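Local coordinates for 16S rRNA processing protein (Pseudomonas aeruginosa, PDB 2F1L), which probably acts as an accessory factor in the last step of 30S ribosomal subunit assembly and is needed for efficient 16S rRNA processing, at residues R33-V38 against A78-G83; F41-D46 against L162-Q167; L121-Q126 against M179-D184. All coordinates share one frame; numbering follows the deposited sequence. Where two conformers were deposited one is given.

Contact 1 lies in the N-terminal domain and contact 3 in the PRC barrel domain, on opposite sides of the chain's centre, about 27 Å apart between contact centres. Both pair two strands through backbone hydrogen bonds, but contact 1 is antiparallel and mostly buried, whereas contact 3 is parallel and partly buried. Contact 2 sits near the middle of the chain and joins the two domains: its residues are largely buried too, yet what meets there is a loop and a strand end, held by packing. Its loop 41-46 comes just after 33-38 in the chain, and it touches contact 3, where Pro163 CD lies 3.4 Å from Trp183 CZ3.

Contact 1: residues R33-V38 against A78-G83; sequences RGEVKV and AAKLKG
Glu35 lies across the end of the strand that carries Ala78, Ala79 and Lys80, and its side chain can be followed atom by atom. CB starts 3.4 Å from Ala79 O. The first torsion sets CG anti to the carbonyl carbon (chi1 -67°), where it meets Lys80 CD at 3.8 Å; the two side chains cross at about a right angle, aliphatic part against aliphatic part. From CG the chain runs extended to the carboxylate. There OE1 rests 3.6 Å from Ala78 CB and accepts a hydrogen bond from a water, 2.9 Å from the water oxygen, which also makes a weak bond to Ala78 O. OE2 comes nearest Lys80 CB. The carboxylate does not meet the ammonium of Lys80. That chain bends at chi2 and chi4, and NZ goes to a salt bridge with Asp85, a hydrogen bond to Leu84 O and a weak one to Leu81 O.

Beside this, Val36 and Ala79 form a hydrogen-bonded pair: Val36 N donates to Ala79 O at 2.9 Å, and Ala79 N returns a bond to Val36 O at 3.0 Å. On the face carrying these two residues, Val36 CG2 packs 4.0 Å from Ala79 CB, and Ile26 and Leu67 add to the same apolar patch. Beyond this pair a second water bridges the segments, donating to Gly34 O and accepting from Leu81 N at 2.9 Å. The arrangement is a short, twisted antiparallel ladder between the neighbouring strands 35-40 and 76-81 of the curled sheet of the RimM N-terminal domain, with a water bridge beyond its last pair.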
loop_
_atom_site.group_PDB
_atom_site.type_symbol
_atom_site.label_atom_id
_atom_site.label_comp_id
_atom_site.label_asym_id
_atom_site.label_seq_id
_atom_site.Cartn_x
_atom_site.Cartn_y
_atom_site.Cartn_z
ATOM N N ARG A 33 27.823 -5.581 13.893
ATOM C CA ARG A 33 27.735 -6.550 14.967
ATOM C C ARG A 33 26.863 -7.748 14.554
ATOM O O ARG A 33 26.482 -8.587 15.392
ATOM C CB ARG A 33 27.203 -5.847 16.216
ATOM C CG ARG A 33 28.197 -4.782 16.748
ATOM C CD ARG A 33 27.656 -4.063 17.999
ATOM N NE ARG A 33 28.621 -3.175 18.669
ATOM C CZ ARG A 33 29.813 -3.545 19.181
ATOM N NH1 ARG A 33 30.266 -4.797 19.094
ATOM N NH2 ARG A 33 30.599 -2.641 19.768
ATOM N N GLY A 34 26.544 -7.799 13.256
ATOM C CA GLY A 34 25.895 -8.945 12.656
ATOM C C GLY A 34 24.411 -8.862 12.375
ATOM O O GLY A 34 23.817 -9.852 11.924
ATOM N N GLU A 35 23.801 -7.709 12.632
ATOM C CA GLU A 35 22.398 -7.534 12.246
ATOM C C GLU A 35 22.292 -7.474 10.737
ATOM O O GLU A 35 23.270 -7.141 10.026
ATOM C CB GLU A 35 21.773 -6.297 12.891
ATOM C CG GLU A 35 21.657 -6.465 14.435
ATOM C CD GLU A 35 21.016 -5.288 15.177
ATOM O OE1 GLU A 35 20.493 -4.346 14.544
ATOM O OE2 GLU A 35 21.009 -5.319 16.417
ATOM N N VAL A 36 21.093 -7.811 10.256
ATOM C CA VAL A 36 20.795 -7.750 8.841
ATOM C C VAL A 36 19.684 -6.714 8.561
ATOM O O VAL A 36 18.869 -6.362 9.437
ATOM C CB VAL A 36 20.379 -9.130 8.298
ATOM C CG1 VAL A 36 21.538 -10.112 8.338
ATOM C CG2 VAL A 36 19.202 -9.715 9.073
ATOM N N LYS A 37 19.661 -6.233 7.325
ATOM C CA LYS A 37 18.671 -5.290 6.868
ATOM C C LYS A 37 17.644 -6.097 6.073
ATOM O O LYS A 37 17.981 -6.959 5.276
ATOM C CB LYS A 37 19.333 -4.237 6.013
ATOM C CG LYS A 37 18.484 -3.018 5.706
ATOM C CD LYS A 37 18.893 -2.423 4.374
ATOM C CE LYS A 37 18.938 -0.893 4.336
ATOM N NZ LYS A 37 18.897 -0.523 2.891
ATOM N N VAL A 38 16.389 -5.807 6.348
ATOM C CA VAL A 38 15.273 -6.650 5.990
ATOM C C VAL A 38 14.152 -5.759 5.482
ATOM O O VAL A 38 13.822 -4.756 6.107
ATOM C CB VAL A 38 14.810 -7.449 7.235
ATOM C CG1 VAL A 38 13.442 -8.011 7.054
ATOM C CG2 VAL A 38 15.786 -8.594 7.501
ATOM N N ALA A 78 15.936 -3.687 10.925
ATOM C CA ALA A 78 17.177 -4.380 11.318
ATOM C C ALA A 78 16.827 -5.520 12.267
ATOM O O ALA A 78 16.045 -5.363 13.211
ATOM C CB ALA A 78 18.171 -3.423 11.980
ATOM N N ALA A 79 17.424 -6.664 12.010
ATOM C CA ALA A 79 17.086 -7.880 12.704
ATOM C C ALA A 79 18.358 -8.544 13.200
ATOM O O ALA A 79 19.339 -8.587 12.469
ATOM C CB ALA A 79 16.382 -8.794 11.765
ATOM N N LYS A 80 18.320 -9.021 14.445
ATOM C CA LYS A 80 19.402 -9.767 15.051
ATOM C C LYS A 80 18.981 -11.223 15.080
ATOM O O LYS A 80 17.982 -11.563 15.704
ATOM C CB LYS A 80 19.692 -9.255 16.473
ATOM C CG LYS A 80 20.878 -9.940 17.219
ATOM C CD LYS A 80 22.254 -9.519 16.661
ATOM C CE LYS A 80 23.453 -10.264 17.313
ATOM N NZ LYS A 80 23.200 -11.718 17.350
ATOM N N LEU A 81 19.742 -12.072 14.390
ATOM C CA LEU A 81 19.486 -13.516 14.359
ATOM C C LEU A 81 20.435 -14.256 15.303
ATOM O O LEU A 81 21.597 -13.869 15.483
ATOM C CB LEU A 81 19.624 -14.062 12.945
ATOM C CG LEU A 81 18.876 -13.284 11.857
ATOM C CD1 LEU A 81 19.099 -13.966 10.544
ATOM C CD2 LEU A 81 17.403 -13.179 12.160
ATOM N N LYS A 82 19.930 -15.340 15.895
ATOM C CA LYS A 82 20.666 -16.025 16.943
ATOM C C LYS A 82 21.930 -16.577 16.340
ATOM O O LYS A 82 21.894 -17.175 15.283
ATOM C CB LYS A 82 19.840 -17.139 17.598
ATOM C CG LYS A 82 20.535 -17.726 18.804
ATOM C CD LYS A 82 19.652 -18.643 19.617
ATOM C CE LYS A 82 20.478 -19.283 20.700
ATOM N NZ LYS A 82 19.871 -20.561 21.147
ATOM N N GLY A 83 23.051 -16.313 17.000
ATOM C CA GLY A 83 24.352 -16.823 16.577
ATOM C C GLY A 83 24.955 -16.188 15.334
ATOM O O GLY A 83 25.933 -16.707 14.796
HETATM O O HOH W 1 22.412 -11.157 13.791
HETATM O O HOH W 2 17.849 -4.270 15.849
#

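Contact 2: residues F41-D46 against L162-Q167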
loop_
_atom_site.group_PDB
_atom_site.type_symbol
_atom_site.label_atom_id
_atom_site.label_comp_id
_atom_site.label_asym_id
_atom_site.label_seq_id
_atom_site.Cartn_x
_atom_site.Cartn_y
_atom_site.Cartn_z
ATOM N N PHE A 41 7.127 -7.521 4.454
ATOM C CA PHE A 41 5.932 -7.587 3.606
ATOM C C PHE A 41 4.627 -7.742 4.407
ATOM O O PHE A 41 3.519 -8.030 3.843
ATOM C CB PHE A 41 6.086 -8.753 2.600
ATOM C CG PHE A 41 7.361 -8.699 1.784
ATOM C CD1 PHE A 41 7.876 -7.480 1.348
ATOM C CD2 PHE A 41 8.014 -9.865 1.409
ATOM C CE1 PHE A 41 9.058 -7.424 0.619
ATOM C CE2 PHE A 41 9.209 -9.825 0.677
ATOM C CZ PHE A 41 9.719 -8.606 0.273
ATOM N N THR A 42 4.752 -7.565 5.709
ATOM C CA THR A 42 3.649 -7.752 6.635
ATOM C C THR A 42 2.839 -6.453 6.793
ATOM O O THR A 42 3.307 -5.374 6.471
ATOM C CB THR A 42 4.154 -8.189 8.027
ATOM O OG1 THR A 42 4.996 -7.161 8.612
ATOM C CG2 THR A 42 4.963 -9.464 7.905
ATOM N N ASP A 43 1.600 -6.607 7.255
ATOM C CA ASP A 43 0.749 -5.500 7.590
ATOM C C ASP A 43 0.329 -5.735 9.022
ATOM O O ASP A 43 -0.225 -6.758 9.311
ATOM C CB ASP A 43 -0.485 -5.524 6.703
ATOM C CG ASP A 43 -1.368 -4.348 6.929
ATOM O OD1 ASP A 43 -1.000 -3.476 7.765
ATOM O OD2 ASP A 43 -2.426 -4.301 6.253
ATOM N N PRO A 44 0.676 -4.826 9.954
ATOM C CA PRO A 44 1.505 -3.642 9.976
ATOM C C PRO A 44 2.919 -3.974 9.568
ATOM O O PRO A 44 3.335 -5.140 9.689
ATOM C CB PRO A 44 1.545 -3.295 11.463
ATOM C CG PRO A 44 0.315 -3.840 12.020
ATOM C CD PRO A 44 0.110 -5.093 11.286
ATOM N N LEU A 45 3.691 -2.959 9.173
ATOM C CA LEU A 45 5.069 -3.219 8.785
ATOM C C LEU A 45 5.869 -4.003 9.838
ATOM O O LEU A 45 6.730 -4.820 9.487
ATOM C CB LEU A 45 5.800 -1.922 8.478
ATOM C CG LEU A 45 7.090 -2.009 7.649
ATOM C CD1 LEU A 45 6.825 -2.590 6.305
ATOM C CD2 LEU A 45 7.670 -0.615 7.491
ATOM N N ASP A 46 5.611 -3.759 11.121
ATOM C CA ASP A 46 6.520 -4.279 12.151
ATOM C C ASP A 46 6.143 -5.665 12.612
ATOM O O ASP A 46 6.778 -6.225 13.462
ATOM C CB ASP A 46 6.628 -3.325 13.350
ATOM C CG ASP A 46 5.375 -3.255 14.156
ATOM O OD1 ASP A 46 4.411 -3.957 13.796
ATOM O OD2 ASP A 46 5.347 -2.465 15.129
ATOM N N LEU A 162 -6.880 6.457 4.828
ATOM C CA LEU A 162 -5.578 5.814 4.752
ATOM C C LEU A 162 -5.779 4.366 4.388
ATOM O O LEU A 162 -6.708 3.747 4.838
ATOM C CB LEU A 162 -4.837 5.936 6.063
ATOM C CG LEU A 162 -4.090 7.246 6.320
ATOM C CD1 LEU A 162 -4.992 8.437 6.273
ATOM C CD2 LEU A 162 -3.409 7.158 7.690
ATOM N N PRO A 163 -4.905 3.829 3.546
ATOM C CA PRO A 163 -4.968 2.412 3.186
ATOM C C PRO A 163 -4.440 1.541 4.313
ATOM O O PRO A 163 -3.419 1.871 4.944
ATOM C CB PRO A 163 -4.050 2.337 1.980
ATOM C CG PRO A 163 -3.013 3.379 2.259
ATOM C CD PRO A 163 -3.766 4.520 2.913
ATOM N N TYR A 164 -5.137 0.454 4.599
ATOM C CA TYR A 164 -4.677 -0.481 5.636
ATOM C C TYR A 164 -3.710 -1.440 4.959
ATOM O O TYR A 164 -4.093 -2.520 4.491
ATOM C CB TYR A 164 -5.852 -1.251 6.285
ATOM C CG TYR A 164 -5.391 -2.159 7.396
ATOM C CD1 TYR A 164 -5.102 -1.669 8.653
ATOM C CD2 TYR A 164 -5.184 -3.503 7.170
ATOM C CE1 TYR A 164 -4.642 -2.497 9.672
ATOM C CE2 TYR A 164 -4.715 -4.326 8.154
ATOM C CZ TYR A 164 -4.449 -3.823 9.414
ATOM O OH TYR A 164 -3.986 -4.687 10.398
ATOM N N THR A 165 -2.473 -0.994 4.847
ATOM C CA THR A 165 -1.364 -1.793 4.323
ATOM C C THR A 165 -0.119 -1.423 5.123
ATOM O O THR A 165 -0.081 -0.373 5.765
ATOM C CB THR A 165 -1.036 -1.429 2.885
ATOM O OG1 THR A 165 -0.565 -0.068 2.832
ATOM C CG2 THR A 165 -2.252 -1.568 2.011
ATOM N N GLY A 166 0.905 -2.254 5.031
ATOM C CA GLY A 166 2.169 -2.033 5.732
ATOM C C GLY A 166 3.010 -0.878 5.199
ATOM O O GLY A 166 3.865 -0.363 5.915
ATOM N N GLN A 167 2.798 -0.473 3.946
ATOM C CA GLN A 167 3.453 0.708 3.470
ATOM C C GLN A 167 2.986 1.902 4.276
ATOM O O GLN A 167 3.710 2.937 4.378
ATOM C CB GLN A 167 3.156 0.926 1.975
ATOM C CG GLN A 167 3.944 2.079 1.368
ATOM C CD GLN A 167 3.820 2.206 -0.138
ATOM O OE1 GLN A 167 4.334 3.164 -0.701
ATOM N NE2 GLN A 167 3.166 1.254 -0.798
#
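This contact is part of the junction between the N-terminal and PRC barrel domains of RimM: Asp43 and Leu45 of a loop from the N-terminal domain close on Tyr164 and Gly166 of the PRC barrel domain. The backbones come very near: Asp43 CA and Gly166 CA are 4.2 Å apart, and Thr42 O is 3.6 Å from Gly166 CA, an approach that goes with Gly166 having no side chain.

Asp43 is modelled in two conformers, so its finer contacts are less certain. In the one described, CG is anti to the backbone N (chi1 -176°), 3.6 Å from Tyr164 CE2; the carboxylate beyond it has its plane 41° from that of the ring. OD1 lies 3.8 Å above one face of Tyr164, offset toward the rim, while OD2 is on the CD2-CE2 side of the ring. Leu45 meets the other end of the contact, its CB 3.6 Å from Gly166 O and its CD1 3.7 Å from the same oxygen. The backbone is folded tightly on both sides. A cis peptide precedes Pro44, and Thr42 OG1 donates to Pro44 O at 2.8 Å across the bend; Tyr164 is the centre of an inverse gamma turn, closed by a weak bond from Thr165 N to Pro163 O.

Around it, the loop settles along the barrel strand 169-173, with Leu45 and Asp46 bonded through their backbones to Val169 and Leu170, and Pro44 packed on Val169 and Ile172. Tyr164 leans on Met146 of strand 145-149, and Phe41 packs on Val22 of strand 20-27.

Contact 3: residues L121-Q126 against M179-D184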
loop_
_atom_site.group_PDB
_atom_site.type_symbol
_atom_site.label_atom_id
_atom_site.label_comp_id
_atom_site.label_asym_id
_atom_site.label_seq_id
_atom_site.Cartn_x
_atom_site.Cartn_y
_atom_site.Cartn_z
ATOM N N LEU A 121 -8.745 3.994 17.626
ATOM C CA LEU A 121 -7.297 4.148 17.755
ATOM C C LEU A 121 -6.876 5.517 17.287
ATOM O O LEU A 121 -7.393 6.030 16.269
ATOM C CB LEU A 121 -6.555 3.111 16.941
ATOM C CG LEU A 121 -6.601 1.662 17.427
ATOM C CD1 LEU A 121 -5.804 0.806 16.496
ATOM C CD2 LEU A 121 -6.059 1.564 18.814
ATOM N N LYS A 122 -5.954 6.110 18.044
ATOM C CA LYS A 122 -5.338 7.369 17.675
ATOM C C LYS A 122 -4.343 7.075 16.561
ATOM O O LYS A 122 -3.577 6.127 16.638
ATOM C CB LYS A 122 -4.627 7.990 18.874
ATOM C CG LYS A 122 -5.538 8.376 20.053
ATOM C CD LYS A 122 -4.719 8.450 21.396
ATOM C CE LYS A 122 -5.488 8.017 22.700
ATOM N NZ LYS A 122 -4.619 7.064 23.533
ATOM N N VAL A 123 -4.345 7.896 15.529
ATOM C CA VAL A 123 -3.485 7.710 14.363
ATOM C C VAL A 123 -2.416 8.797 14.357
ATOM O O VAL A 123 -2.719 9.958 14.304
ATOM C CB VAL A 123 -4.328 7.807 13.090
ATOM C CG1 VAL A 123 -3.440 7.849 11.821
ATOM C CG2 VAL A 123 -5.313 6.661 13.059
ATOM N N ILE A 124 -1.161 8.404 14.413
ATOM C CA ILE A 124 -0.044 9.322 14.582
ATOM C C ILE A 124 1.031 9.038 13.542
ATOM O O ILE A 124 1.433 7.884 13.406
ATOM C CB ILE A 124 0.540 9.144 15.960
ATOM C CG1 ILE A 124 -0.537 9.459 17.025
ATOM C CG2 ILE A 124 1.761 10.047 16.156
ATOM C CD1 ILE A 124 -0.232 8.851 18.335
ATOM N N ASP A 125 1.471 10.083 12.827
ATOM C CA ASP A 125 2.346 9.952 11.663
ATOM C C ASP A 125 3.792 9.883 12.075
ATOM O O ASP A 125 4.085 10.086 13.224
ATOM C CB ASP A 125 2.107 11.086 10.607
ATOM C CG ASP A 125 2.514 12.460 11.084
ATOM O OD1 ASP A 125 3.260 12.544 12.056
ATOM O OD2 ASP A 125 2.095 13.474 10.477
ATOM N N GLN A 126 4.699 9.626 11.122
ATOM C CA GLN A 126 6.071 9.401 11.545
ATOM C C GLN A 126 6.687 10.609 12.234
ATOM O O GLN A 126 7.566 10.398 13.037
ATOM C CB GLN A 126 6.950 8.748 10.456
ATOM C CG GLN A 126 7.035 7.213 10.641
ATOM C CD GLN A 126 8.056 6.580 9.745
ATOM O OE1 GLN A 126 8.056 6.813 8.525
ATOM N NE2 GLN A 126 8.958 5.773 10.338
HETATM N N MSE A 179 -1.772 4.010 16.982
HETATM C CA MSE A 179 -1.280 3.459 15.749
HETATM C C MSE A 179 -0.264 4.411 15.131
HETATM O O MSE A 179 -0.458 5.640 15.114
HETATM C CB MSE A 179 -2.420 3.249 14.800
HETATM C CG MSE A 179 -1.960 2.626 13.555
HETATM SE SE MSE A 179 -3.327 2.724 12.132
HETATM C CE MSE A 179 -4.412 0.997 12.437
ATOM N N ARG A 180 0.854 3.854 14.666
ATOM C CA ARG A 180 1.857 4.669 14.018
ATOM C C ARG A 180 1.764 4.380 12.527
ATOM O O ARG A 180 1.744 3.206 12.126
ATOM C CB ARG A 180 3.211 4.347 14.542
ATOM C CG ARG A 180 4.340 4.937 13.769
ATOM C CD ARG A 180 4.546 6.397 14.050
ATOM N NE ARG A 180 5.226 6.590 15.319
ATOM C CZ ARG A 180 5.439 7.770 15.900
ATOM N NH1 ARG A 180 5.059 8.887 15.316
ATOM N NH2 ARG A 180 6.050 7.827 17.079
ATOM N N VAL A 181 1.711 5.469 11.735
ATOM C CA VAL A 181 1.546 5.407 10.292
ATOM C C VAL A 181 2.552 6.256 9.593
ATOM O O VAL A 181 3.139 7.168 10.186
ATOM C CB VAL A 181 0.159 5.846 9.813
ATOM C CG1 VAL A 181 -0.905 4.982 10.494
ATOM C CG2 VAL A 181 -0.071 7.314 10.091
ATOM N N ASP A 182 2.794 5.891 8.334
ATOM C CA ASP A 182 3.583 6.698 7.446
ATOM C C ASP A 182 2.624 7.211 6.426
ATOM O O ASP A 182 2.061 6.437 5.649
ATOM C CB ASP A 182 4.692 5.884 6.784
ATOM C CG ASP A 182 5.606 6.735 5.940
ATOM O OD1 ASP A 182 5.739 7.951 6.198
ATOM O OD2 ASP A 182 6.251 6.161 5.055
ATOM N N TRP A 183 2.389 8.504 6.496
ATOM C CA TRP A 183 1.387 9.175 5.684
ATOM C C TRP A 183 1.686 10.667 5.652
ATOM O O TRP A 183 2.077 11.246 6.649
ATOM C CB TRP A 183 -0.031 8.936 6.223
ATOM C CG TRP A 183 -1.082 9.243 5.194
ATOM C CD1 TRP A 183 -1.905 10.316 5.164
ATOM C CD2 TRP A 183 -1.365 8.484 4.011
ATOM N NE1 TRP A 183 -2.704 10.259 4.056
ATOM C CE2 TRP A 183 -2.374 9.150 3.327
ATOM C CE3 TRP A 183 -0.862 7.289 3.480
ATOM C CZ2 TRP A 183 -2.901 8.674 2.149
ATOM C CZ3 TRP A 183 -1.380 6.814 2.331
ATOM C CH2 TRP A 183 -2.403 7.500 1.666
ATOM N N ASP A 184 1.505 11.270 4.486
ATOM C CA ASP A 184 1.734 12.686 4.310
ATOM C C ASP A 184 0.440 13.407 4.717
ATOM O O ASP A 184 -0.629 13.203 4.127
ATOM C CB ASP A 184 2.103 12.921 2.855
ATOM C CG ASP A 184 2.235 14.356 2.515
ATOM O OD1 ASP A 184 1.875 15.214 3.354
ATOM O OD2 ASP A 184 2.684 14.625 1.383
#
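Ile124 and Val123 meet Met179, Arg180 and Val181 across the parallel strand pair of the PRC barrel domain: 122-125 beside 178-181, in a sheet whose other neighbours run antiparallel.

The backbone bonds follow the staggered parallel pattern. Met179 grips both sides of Val123, with Met179 N donating to Lys122 O at 2.8 Å and Met179 O accepting from Ile124 N at 2.9 Å. Ile124 straddles Arg180: its N bonds to Met179 O and its O accepts from Val181 N at 2.9 Å. A CA-H...O contact from Arg180 CA reaches the same oxygen at 3.3 Å.

Apolar contacts lie on the face carrying Val123, Met179 and Val181. Val123 CG1 touches Val181 CG2 at 3.8 Å, the side chains crossing at about a right angle. Met179 (selenomethionine) bends at chi3 and brings CE to 4.3 Å from Leu121 CD1; Ile134, Val169 and Ile172 line the same interior.

Polar side chains gather at the end of the pair. Asp125 turns its carboxylate to Gln129 and Asp182 makes a salt bridge with Lys75. On the face of Ile124, Arg180 folds back over its neighbour strand: CD sits near Ile124 O with chi2 at 77°, and NH1 is 3.6 Å from Ile124 CG2. NH1 also donates to Asp125 O in a short, bent bond (2.6 Å, length doubtful), the oxygen nearly in the guanidinium plane but NH1 tilted 35° from the carbonyl plane.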